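Local coordinates for protein D-xylonate dehydratase (PDB 5OYN) that catalyses the dehydration of D-xylonate to 2-dehydro-3-deoxy-D-arabinonate, and likewise dehydrates D-gluconate, using a [2Fe-2S] cluster and magnesium, at residues A[407-412]-A[503-508]; A[430-435]-A[453-458]; A[522-527]-A[548-553]. One frame throughout, in Å; residues are numbered along the deposited sequence.

How the interactions relate
The three contacts follow a path from the neighbourhood of the metal site toward the periphery of the chain, and their chemistry changes along it. Interaction 1, partly buried, joins two loops by apolar contact and a water. Interaction 2 is the buried one, a parallel strand pair held by backbone hydrogen bonds, nested along the chain within the loop that interaction 1 closes. Interaction 3, at the periphery, relies on arginine and aspartate. Interactions 2 and 3 touch: Ala431 of strand 426-435 probably bonds through N to Asp527 O and through O to Gly526 N, while Leu523 packs on Val433. Interaction 1 touches neither of the others.

Interaction 1 (A[407-412]-A[503-508])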
loop_
_atom_site.group_PDB
_atom_site.type_symbol
_atom_site.label_atom_id
_atom_site.label_comp_id
_atom_site.label_asym_id
_atom_site.label_seq_id
_atom_site.Cartn_x
_atom_site.Cartn_y
_atom_site.Cartn_z
ATOM N N SER A 407 39.519 -0.892 -18.523
ATOM C CA SER A 407 39.341 0.249 -17.622
ATOM C C SER A 407 39.871 -0.022 -16.233
ATOM O O SER A 407 40.030 0.912 -15.446
ATOM C CB SER A 407 37.871 0.628 -17.515
ATOM O OG SER A 407 37.173 -0.320 -16.737
ATOM N N VAL A 408 40.205 -1.270 -15.943
ATOM C CA VAL A 408 40.453 -1.743 -14.596
ATOM C C VAL A 408 41.890 -2.229 -14.396
ATOM O O VAL A 408 42.261 -2.615 -13.279
ATOM C CB VAL A 408 39.399 -2.817 -14.257
ATOM C CG1 VAL A 408 39.844 -3.817 -13.249
ATOM C CG2 VAL A 408 38.095 -2.123 -13.821
ATOM N N ILE A 409 42.743 -2.115 -15.418
ATOM C CA ILE A 409 44.147 -2.477 -15.264
ATOM C C ILE A 409 44.781 -1.567 -14.222
ATOM O O ILE A 409 44.829 -0.342 -14.387
ATOM C CB ILE A 409 44.886 -2.392 -16.610
ATOM C CG1 ILE A 409 44.524 -3.578 -17.505
ATOM C CG2 ILE A 409 46.381 -2.383 -16.393
ATOM C CD1 ILE A 409 44.468 -3.230 -18.963
ATOM N N GLY A 410 45.263 -2.160 -13.139
ATOM C CA GLY A 410 45.943 -1.379 -12.134
ATOM C C GLY A 410 47.352 -1.031 -12.551
ATOM O O GLY A 410 47.947 -1.678 -13.411
ATOM N N GLU A 411 47.903 0.014 -11.931
ATOM C CA GLU A 411 49.246 0.431 -12.315
ATOM C C GLU A 411 50.302 -0.584 -11.882
ATOM O O GLU A 411 51.311 -0.755 -12.575
ATOM C CB GLU A 411 49.549 1.816 -11.749
ATOM C CG GLU A 411 49.644 1.868 -10.251
ATOM C CD GLU A 411 50.741 2.798 -9.787
ATOM O OE1 GLU A 411 50.514 3.541 -8.799
ATOM O OE2 GLU A 411 51.828 2.785 -10.413
ATOM N N GLU A 412 50.090 -1.275 -10.760
ATOM C CA GLU A 412 51.007 -2.343 -10.379
ATOM C C GLU A 412 50.928 -3.510 -11.360
ATOM O O GLU A 412 51.957 -4.091 -11.727
ATOM C CB GLU A 412 50.706 -2.808 -8.954
ATOM C CG GLU A 412 51.942 -3.221 -8.167
ATOM C CD GLU A 412 52.992 -2.115 -8.096
ATOM O OE1 GLU A 412 52.617 -0.952 -7.824
ATOM O OE2 GLU A 412 54.190 -2.408 -8.322
ATOM N N ASP A 503 37.096 -5.389 -10.025
ATOM C CA ASP A 503 38.275 -4.592 -10.348
ATOM C C ASP A 503 39.419 -5.492 -10.830
ATOM O O ASP A 503 40.601 -5.226 -10.580
ATOM C CB ASP A 503 38.707 -3.754 -9.145
ATOM C CG ASP A 503 38.868 -4.589 -7.879
ATOM O OD1 ASP A 503 38.327 -5.722 -7.832
ATOM O OD2 ASP A 503 39.535 -4.119 -6.930
ATOM N N SER A 504 39.070 -6.556 -11.558
ATOM C CA SER A 504 40.022 -7.498 -12.129
ATOM C C SER A 504 40.088 -7.282 -13.632
ATOM O O SER A 504 39.040 -7.362 -14.293
ATOM C CB SER A 504 39.605 -8.936 -11.831
ATOM O OG SER A 504 39.685 -9.219 -10.454
ATOM N N PRO A 505 41.271 -7.016 -14.224
ATOM C CA PRO A 505 41.364 -6.864 -15.691
ATOM C C PRO A 505 41.290 -8.207 -16.406
ATOM O O PRO A 505 42.235 -8.652 -17.041
ATOM C CB PRO A 505 42.725 -6.179 -15.865
ATOM C CG PRO A 505 43.541 -6.685 -14.721
ATOM C CD PRO A 505 42.588 -6.921 -13.567
ATOM N N SER A 506 40.151 -8.872 -16.288
ATOM C CA SER A 506 40.051 -10.247 -16.739
ATOM C C SER A 506 39.783 -10.313 -18.233
ATOM O O SER A 506 39.306 -9.360 -18.851
ATOM C CB SER A 506 38.934 -10.985 -15.997
ATOM O OG SER A 506 39.157 -11.012 -14.599
ATOM N N ILE A 507 40.086 -11.476 -18.806
ATOM C CA ILE A 507 39.674 -11.831 -20.157
ATOM C C ILE A 507 38.432 -12.708 -20.037
ATOM O O ILE A 507 38.483 -13.805 -19.465
ATOM C CB ILE A 507 40.806 -12.539 -20.919
ATOM C CG1 ILE A 507 41.906 -11.537 -21.246
ATOM C CG2 ILE A 507 40.287 -13.144 -22.225
ATOM C CD1 ILE A 507 43.282 -12.036 -20.912
ATOM N N LEU A 508 37.316 -12.228 -20.582
ATOM C CA LEU A 508 36.000 -12.706 -20.187
ATOM C C LEU A 508 35.173 -13.096 -21.393
ATOM O O LEU A 508 35.445 -12.678 -22.521
ATOM C CB LEU A 508 35.215 -11.634 -19.421
ATOM C CG LEU A 508 35.826 -11.234 -18.098
ATOM C CD1 LEU A 508 35.957 -9.739 -18.060
ATOM C CD2 LEU A 508 34.934 -11.736 -17.000
HETATM O O HOH W 1 42.434 -3.069 -10.894
#
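Val408 and Ile409 of 407-412 make the apolar contacts with Pro505. Val408, with CG1 anti to its backbone N (chi1 153°), has that methyl beside the backbone between Asp503 and Ser504, and the same CG1 lies 4.2 Å from Pro505 CD. Ile409 meets the ring at another carbon: its CG1, anti to its own carbonyl carbon, lies 3.6 Å from Pro505 CB, and the two side chains cross at about a right angle. Beside this apolar patch a water joins the two backbones, donating one hydrogen to Val408 O and the other to Asp503 O, the latter at 2.8 Å. Further out, Pro505 sits at the centre of an inverse gamma turn, closed by a weak bond from Ser506 N to Ser504 O, and its ring also packs on Met404 and Phe413. Asp503 directs its carboxylate away from 407-412 to a salt bridge with Arg184, while Gln498 binds Ser504 O. Gly410 is the N-cap residue of helix 411-417, so the contact lies where that helix begins and just ahead of strand 507-511. The side chain of Ser504 is about 11 Å from that of the magnesium ligand Glu472. With no direct hydrogen bond between the segments, the joint depends on the fit of aliphatic groups around a proline and on one water bridging two carbonyl oxygens.

Interaction 2 (A[430-435]-A[453-458]); sequences RAIVFD and ERCILV
The guanidinium of Arg430 has Ile432 CD1 on one face, 3.7 Å above the plane and displaced toward the rim, while Cys455 SG approaches obliquely, 3.9 Å from Arg430 NH2. The Phe434 ring receives Leu457 CD2 at its edge, near the ring plane, 4.2 Å from CE2, and makes an edge-to-face pair with Tyr440 of the connecting helix. Both groups belong to a beta-alpha-beta unit, in which strand 426-435 leads through helix 436-443 to the neighbouring parallel strand 455-460. Arg430 pairs with Cys455, and the register runs on to Val433 with Val458. Parallel pairing shows in the way Ile432 straddles its partner strand, its N bonding to Ile456 O with an N-H...O angle of 169° and its O accepting from Val458 N. On the face carrying Arg430, Ile432 and Leu457, the last two lie side by side, with Leu457 CD2 3.9 Å from Ile432 CB, and Ile432 CG1 packs against Cys455 CB. The opposite face has Val433 and Val458 aligned in the same direction, with Leu523 packing on both. Arg430 bends at chi3 (79°), and its NH2 finds its hydrogen-bond partner in Leu449 O. At the far end of the pair Phe434 N donates to Val458 O over 2.8 Å, lying in the plane of that carbonyl.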
loop_
_atom_site.group_PDB
_atom_site.type_symbol
_atom_site.label_atom_id
_atom_site.label_comp_id
_atom_site.label_asym_id
_atom_site.label_seq_id
_atom_site.Cartn_x
_atom_site.Cartn_y
_atom_site.Cartn_z
ATOM N N ARG A 430 51.961 -18.766 -17.252
ATOM C CA ARG A 430 51.764 -20.200 -17.094
ATOM C C ARG A 430 50.342 -20.462 -16.612
ATOM O O ARG A 430 49.941 -19.971 -15.552
ATOM C CB ARG A 430 52.779 -20.764 -16.102
ATOM C CG ARG A 430 52.614 -22.240 -15.825
ATOM C CD ARG A 430 53.855 -22.763 -15.183
ATOM N NE ARG A 430 53.913 -22.432 -13.768
ATOM C CZ ARG A 430 53.347 -23.182 -12.828
ATOM N NH1 ARG A 430 52.683 -24.290 -13.180
ATOM N NH2 ARG A 430 53.443 -22.824 -11.547
ATOM N N ALA A 431 49.593 -21.256 -17.372
ATOM C CA ALA A 431 48.184 -21.459 -17.070
ATOM C C ALA A 431 48.000 -22.306 -15.810
ATOM O O ALA A 431 48.653 -23.337 -15.638
ATOM C CB ALA A 431 47.487 -22.117 -18.259
ATOM N N ILE A 432 47.109 -21.859 -14.927
ATOM C CA ILE A 432 46.609 -22.647 -13.799
ATOM C C ILE A 432 45.113 -22.809 -14.033
ATOM O O ILE A 432 44.341 -21.866 -13.816
ATOM C CB ILE A 432 46.889 -21.984 -12.449
ATOM C CG1 ILE A 432 48.315 -21.416 -12.420
ATOM C CG2 ILE A 432 46.635 -22.968 -11.313
ATOM C CD1 ILE A 432 49.395 -22.454 -12.181
ATOM N N VAL A 433 44.698 -23.996 -14.477
ATOM C CA VAL A 433 43.344 -24.231 -14.971
ATOM C C VAL A 433 42.484 -24.844 -13.874
ATOM O O VAL A 433 42.923 -25.750 -13.149
ATOM C CB VAL A 433 43.370 -25.131 -16.217
ATOM C CG1 VAL A 433 41.958 -25.353 -16.763
ATOM C CG2 VAL A 433 44.265 -24.515 -17.268
ATOM N N PHE A 434 41.247 -24.354 -13.760
ATOM C CA PHE A 434 40.276 -24.854 -12.798
ATOM C C PHE A 434 38.976 -25.176 -13.511
ATOM O O PHE A 434 38.570 -24.464 -14.436
ATOM C CB PHE A 434 40.013 -23.845 -11.701
ATOM C CG PHE A 434 41.238 -23.410 -10.984
ATOM C CD1 PHE A 434 41.806 -24.219 -10.007
ATOM C CD2 PHE A 434 41.827 -22.194 -11.275
ATOM C CE1 PHE A 434 42.951 -23.822 -9.328
ATOM C CE2 PHE A 434 42.968 -21.787 -10.599
ATOM C CZ PHE A 434 43.531 -22.603 -9.622
ATOM N N ASP A 435 38.319 -26.245 -13.076
ATOM C CA ASP A 435 37.075 -26.670 -13.709
ATOM C C ASP A 435 35.917 -26.239 -12.815
ATOM O O ASP A 435 35.374 -27.008 -12.018
ATOM C CB ASP A 435 37.090 -28.172 -13.974
ATOM C CG ASP A 435 37.740 -28.516 -15.310
ATOM O OD1 ASP A 435 37.049 -28.429 -16.355
ATOM O OD2 ASP A 435 38.950 -28.854 -15.308
ATOM N N GLU A 453 54.220 -15.133 -9.591
ATOM C CA GLU A 453 53.781 -13.917 -10.265
ATOM C C GLU A 453 53.598 -14.072 -11.772
ATOM O O GLU A 453 52.964 -13.212 -12.392
ATOM C CB GLU A 453 54.781 -12.809 -9.969
ATOM C CG GLU A 453 55.582 -13.113 -8.722
ATOM C CD GLU A 453 56.700 -12.125 -8.506
ATOM O OE1 GLU A 453 57.067 -11.889 -7.329
ATOM O OE2 GLU A 453 57.200 -11.580 -9.517
ATOM N N ARG A 454 54.122 -15.131 -12.387
ATOM C CA ARG A 454 54.043 -15.268 -13.837
ATOM C C ARG A 454 53.034 -16.329 -14.272
ATOM O O ARG A 454 53.133 -16.858 -15.385
ATOM C CB ARG A 454 55.425 -15.563 -14.428
ATOM C CG ARG A 454 56.580 -14.823 -13.748
ATOM C CD ARG A 454 56.548 -13.320 -13.990
ATOM N NE ARG A 454 56.115 -12.976 -15.345
ATOM C CZ ARG A 454 56.069 -11.731 -15.821
ATOM N NH1 ARG A 454 56.443 -10.708 -15.051
ATOM N NH2 ARG A 454 55.651 -11.504 -17.063
ATOM N N CYS A 455 52.049 -16.632 -13.430
ATOM C CA CYS A 455 50.960 -17.527 -13.795
ATOM C C CYS A 455 49.749 -16.726 -14.266
ATOM O O CYS A 455 49.670 -15.508 -14.096
ATOM C CB CYS A 455 50.588 -18.433 -12.617
ATOM S SG CYS A 455 52.037 -19.173 -11.803
ATOM N N ILE A 456 48.806 -17.429 -14.891
ATOM C CA ILE A 456 47.527 -16.855 -15.294
ATOM C C ILE A 456 46.423 -17.827 -14.882
ATOM O O ILE A 456 46.428 -18.995 -15.292
ATOM C CB ILE A 456 47.472 -16.547 -16.806
ATOM C CG1 ILE A 456 46.049 -16.181 -17.228
ATOM C CG2 ILE A 456 48.007 -17.718 -17.640
ATOM C CD1 ILE A 456 45.977 -15.508 -18.567
ATOM N N LEU A 457 45.486 -17.353 -14.062
ATOM C CA LEU A 457 44.443 -18.222 -13.535
ATOM C C LEU A 457 43.313 -18.365 -14.546
ATOM O O LEU A 457 42.795 -17.373 -15.073
ATOM C CB LEU A 457 43.930 -17.687 -12.203
ATOM C CG LEU A 457 45.068 -17.374 -11.217
ATOM C CD1 LEU A 457 44.566 -16.540 -10.044
ATOM C CD2 LEU A 457 45.762 -18.647 -10.725
ATOM N N VAL A 458 42.957 -19.606 -14.837
ATOM C CA VAL A 458 42.030 -19.929 -15.907
ATOM C C VAL A 458 40.913 -20.765 -15.312
ATOM O O VAL A 458 41.166 -21.675 -14.513
ATOM C CB VAL A 458 42.727 -20.683 -17.067
ATOM C CG1 VAL A 458 41.714 -21.148 -18.106
ATOM C CG2 VAL A 458 43.772 -19.807 -17.727
#

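Interaction 3 (A[522-527]-A[548-553]); sequences WLRTGD and AARKQD
A type II beta turn from Arg524 to Asp527, just ahead of strand 528-532, receives the side chain of Arg550 from helix 544-551. Arg550 meets Asp527 tip to tip in an end-on salt bridge, NH1 and NH2 both donating to the single oxygen OD1. The bond from Arg550 NH1 to Asp527 OD1 is 3.0 Å long and uses the syn lone pair; NH2 reaches OD1 from above the carboxylate plane, and its further bond to OD2 is weak. Asp527 OD1 has a third donor, Arg524 N at 3.1 Å, likewise above the carboxylate plane, so that the oxygen receiving the arginine is also tied to the first residue of the turn. NH1 of Arg550 has a second acceptor as well, Trp522 O, which lies in the guanidinium plane while NH1 lies in the carbonyl plane. The Arg550 chain, bent at chi2 (-127°), brings NH1 and NH2 to Asp527.

The turn borders strand 426-435 in the mixed sheet, and the helix follows the hairpin of strands 528-532 and 537-540. Arg524 CG lies over one face of the Arg550 guanidinium, 3.2 Å from NH1. The two like charges, with Arg524 NE 4.7 Å from Arg550 NH1, would tend to repel, a cost that Asp527 may offset. Arg524 NH1 turns back to Leu523 O and Ser521 O, and Trp522 O lies 3.2 Å above the plane of the Arg524 guanidinium. Trp522 holds CG in the crowded position between backbone N and carbonyl carbon (chi1 49°). Its CB packs on Arg550 CB, and Lys551 runs alongside the indole, with CE 3.9 Å from Trp522 CD1.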
loop_
_atom_site.group_PDB
_atom_site.type_symbol
_atom_site.label_atom_id
_atom_site.label_comp_id
_atom_site.label_asym_id
_atom_site.label_seq_id
_atom_site.Cartn_x
_atom_site.Cartn_y
_atom_site.Cartn_z
ATOM N N TRP A 522 40.826 -28.042 -24.207
ATOM C CA TRP A 522 42.047 -28.831 -24.253
ATOM C C TRP A 522 43.215 -28.208 -23.507
ATOM O O TRP A 522 44.252 -28.867 -23.368
ATOM C CB TRP A 522 42.466 -29.118 -25.706
ATOM C CG TRP A 522 42.510 -27.950 -26.681
ATOM C CD1 TRP A 522 41.602 -27.672 -27.680
ATOM C CD2 TRP A 522 43.538 -26.958 -26.793
ATOM N NE1 TRP A 522 41.996 -26.552 -28.384
ATOM C CE2 TRP A 522 43.176 -26.091 -27.854
ATOM C CE3 TRP A 522 44.715 -26.702 -26.087
ATOM C CZ2 TRP A 522 43.955 -24.994 -28.224
ATOM C CZ3 TRP A 522 45.494 -25.607 -26.459
ATOM C CH2 TRP A 522 45.110 -24.771 -27.518
ATOM N N LEU A 523 43.082 -26.978 -23.018
ATOM C CA LEU A 523 44.173 -26.361 -22.273
ATOM C C LEU A 523 44.420 -27.114 -20.968
ATOM O O LEU A 523 43.508 -27.694 -20.373
ATOM C CB LEU A 523 43.864 -24.891 -22.005
ATOM C CG LEU A 523 44.756 -24.066 -21.081
ATOM C CD1 LEU A 523 45.865 -23.361 -21.849
ATOM C CD2 LEU A 523 43.894 -23.041 -20.391
ATOM N N ARG A 524 45.680 -27.147 -20.547
ATOM C CA ARG A 524 46.054 -27.875 -19.346
ATOM C C ARG A 524 47.026 -27.033 -18.539
ATOM O O ARG A 524 47.799 -26.250 -19.094
ATOM C CB ARG A 524 46.681 -29.239 -19.671
ATOM C CG ARG A 524 45.907 -30.067 -20.685
ATOM C CD ARG A 524 44.739 -30.796 -20.044
ATOM N NE ARG A 524 44.017 -31.653 -20.985
ATOM C CZ ARG A 524 42.821 -31.365 -21.496
ATOM N NH1 ARG A 524 42.212 -30.230 -21.161
ATOM N NH2 ARG A 524 42.231 -32.206 -22.346
ATOM N N THR A 525 46.963 -27.194 -17.216
ATOM C CA THR A 525 47.850 -26.463 -16.320
ATOM C C THR A 525 49.304 -26.670 -16.739
ATOM O O THR A 525 49.681 -27.732 -17.238
ATOM C CB THR A 525 47.615 -26.928 -14.877
ATOM O OG1 THR A 525 46.234 -26.734 -14.541
ATOM C CG2 THR A 525 48.464 -26.155 -13.896
ATOM N N GLY A 526 50.121 -25.633 -16.574
ATOM C CA GLY A 526 51.504 -25.683 -16.977
ATOM C C GLY A 526 51.773 -25.212 -18.392
ATOM O O GLY A 526 52.919 -24.844 -18.701
ATOM N N ASP A 527 50.757 -25.210 -19.260
ATOM C CA ASP A 527 50.897 -24.620 -20.584
ATOM C C ASP A 527 51.261 -23.141 -20.469
ATOM O O ASP A 527 51.147 -22.516 -19.411
ATOM C CB ASP A 527 49.610 -24.767 -21.391
ATOM C CG ASP A 527 49.260 -26.217 -21.686
ATOM O OD1 ASP A 527 48.169 -26.463 -22.259
ATOM O OD2 ASP A 527 50.071 -27.113 -21.340
ATOM N N ALA A 548 45.381 -32.027 -30.850
ATOM C CA ALA A 548 44.393 -33.051 -31.183
ATOM C C ALA A 548 44.526 -34.296 -30.314
ATOM O O ALA A 548 43.556 -35.058 -30.190
ATOM C CB ALA A 548 44.492 -33.428 -32.658
ATOM N N ALA A 549 45.700 -34.522 -29.716
ATOM C CA ALA A 549 45.842 -35.608 -28.750
ATOM C C ALA A 549 44.986 -35.352 -27.516
ATOM O O ALA A 549 44.319 -36.265 -27.010
ATOM C CB ALA A 549 47.310 -35.777 -28.360
ATOM N N ARG A 550 44.995 -34.114 -27.020
ATOM C CA ARG A 550 44.120 -33.760 -25.911
ATOM C C ARG A 550 42.653 -33.816 -26.330
ATOM O O ARG A 550 41.811 -34.332 -25.586
ATOM C CB ARG A 550 44.484 -32.371 -25.383
ATOM C CG ARG A 550 45.976 -32.082 -25.305
ATOM C CD ARG A 550 46.378 -31.603 -23.921
ATOM N NE ARG A 550 47.674 -30.925 -23.893
ATOM C CZ ARG A 550 47.836 -29.621 -23.679
ATOM N NH1 ARG A 550 46.784 -28.832 -23.485
ATOM N NH2 ARG A 550 49.056 -29.097 -23.657
ATOM N N LYS A 551 42.333 -33.307 -27.530
ATOM C CA LYS A 551 40.940 -33.238 -27.971
ATOM C C LYS A 551 40.280 -34.607 -28.000
ATOM O O LYS A 551 39.054 -34.711 -27.855
ATOM C CB LYS A 551 40.845 -32.603 -29.357
ATOM C CG LYS A 551 40.763 -31.098 -29.355
ATOM C CD LYS A 551 40.226 -30.583 -30.671
ATOM C CE LYS A 551 40.998 -29.358 -31.121
ATOM N NZ LYS A 551 40.453 -28.819 -32.400
ATOM N N GLN A 552 41.066 -35.663 -28.199
ATOM C CA GLN A 552 40.519 -37.010 -28.224
ATOM C C GLN A 552 40.288 -37.569 -26.827
ATOM O O GLN A 552 39.644 -38.614 -26.696
ATOM C CB GLN A 552 41.447 -37.930 -29.033
ATOM C CG GLN A 552 41.487 -37.584 -30.523
ATOM C CD GLN A 552 40.857 -38.658 -31.400
ATOM O OE1 GLN A 552 41.212 -39.837 -31.317
ATOM N NE2 GLN A 552 39.902 -38.252 -32.240
ATOM N N ASP A 553 40.785 -36.894 -25.788
ATOM C CA ASP A 553 40.387 -37.218 -24.421
ATOM C C ASP A 553 38.984 -36.712 -24.091
ATOM O O ASP A 553 38.387 -37.172 -23.106
ATOM C CB ASP A 553 41.390 -36.638 -23.423
ATOM C CG ASP A 553 42.539 -37.584 -23.132
ATOM O OD1 ASP A 553 43.698 -37.118 -23.128
ATOM O OD2 ASP A 553 42.281 -38.788 -22.901
#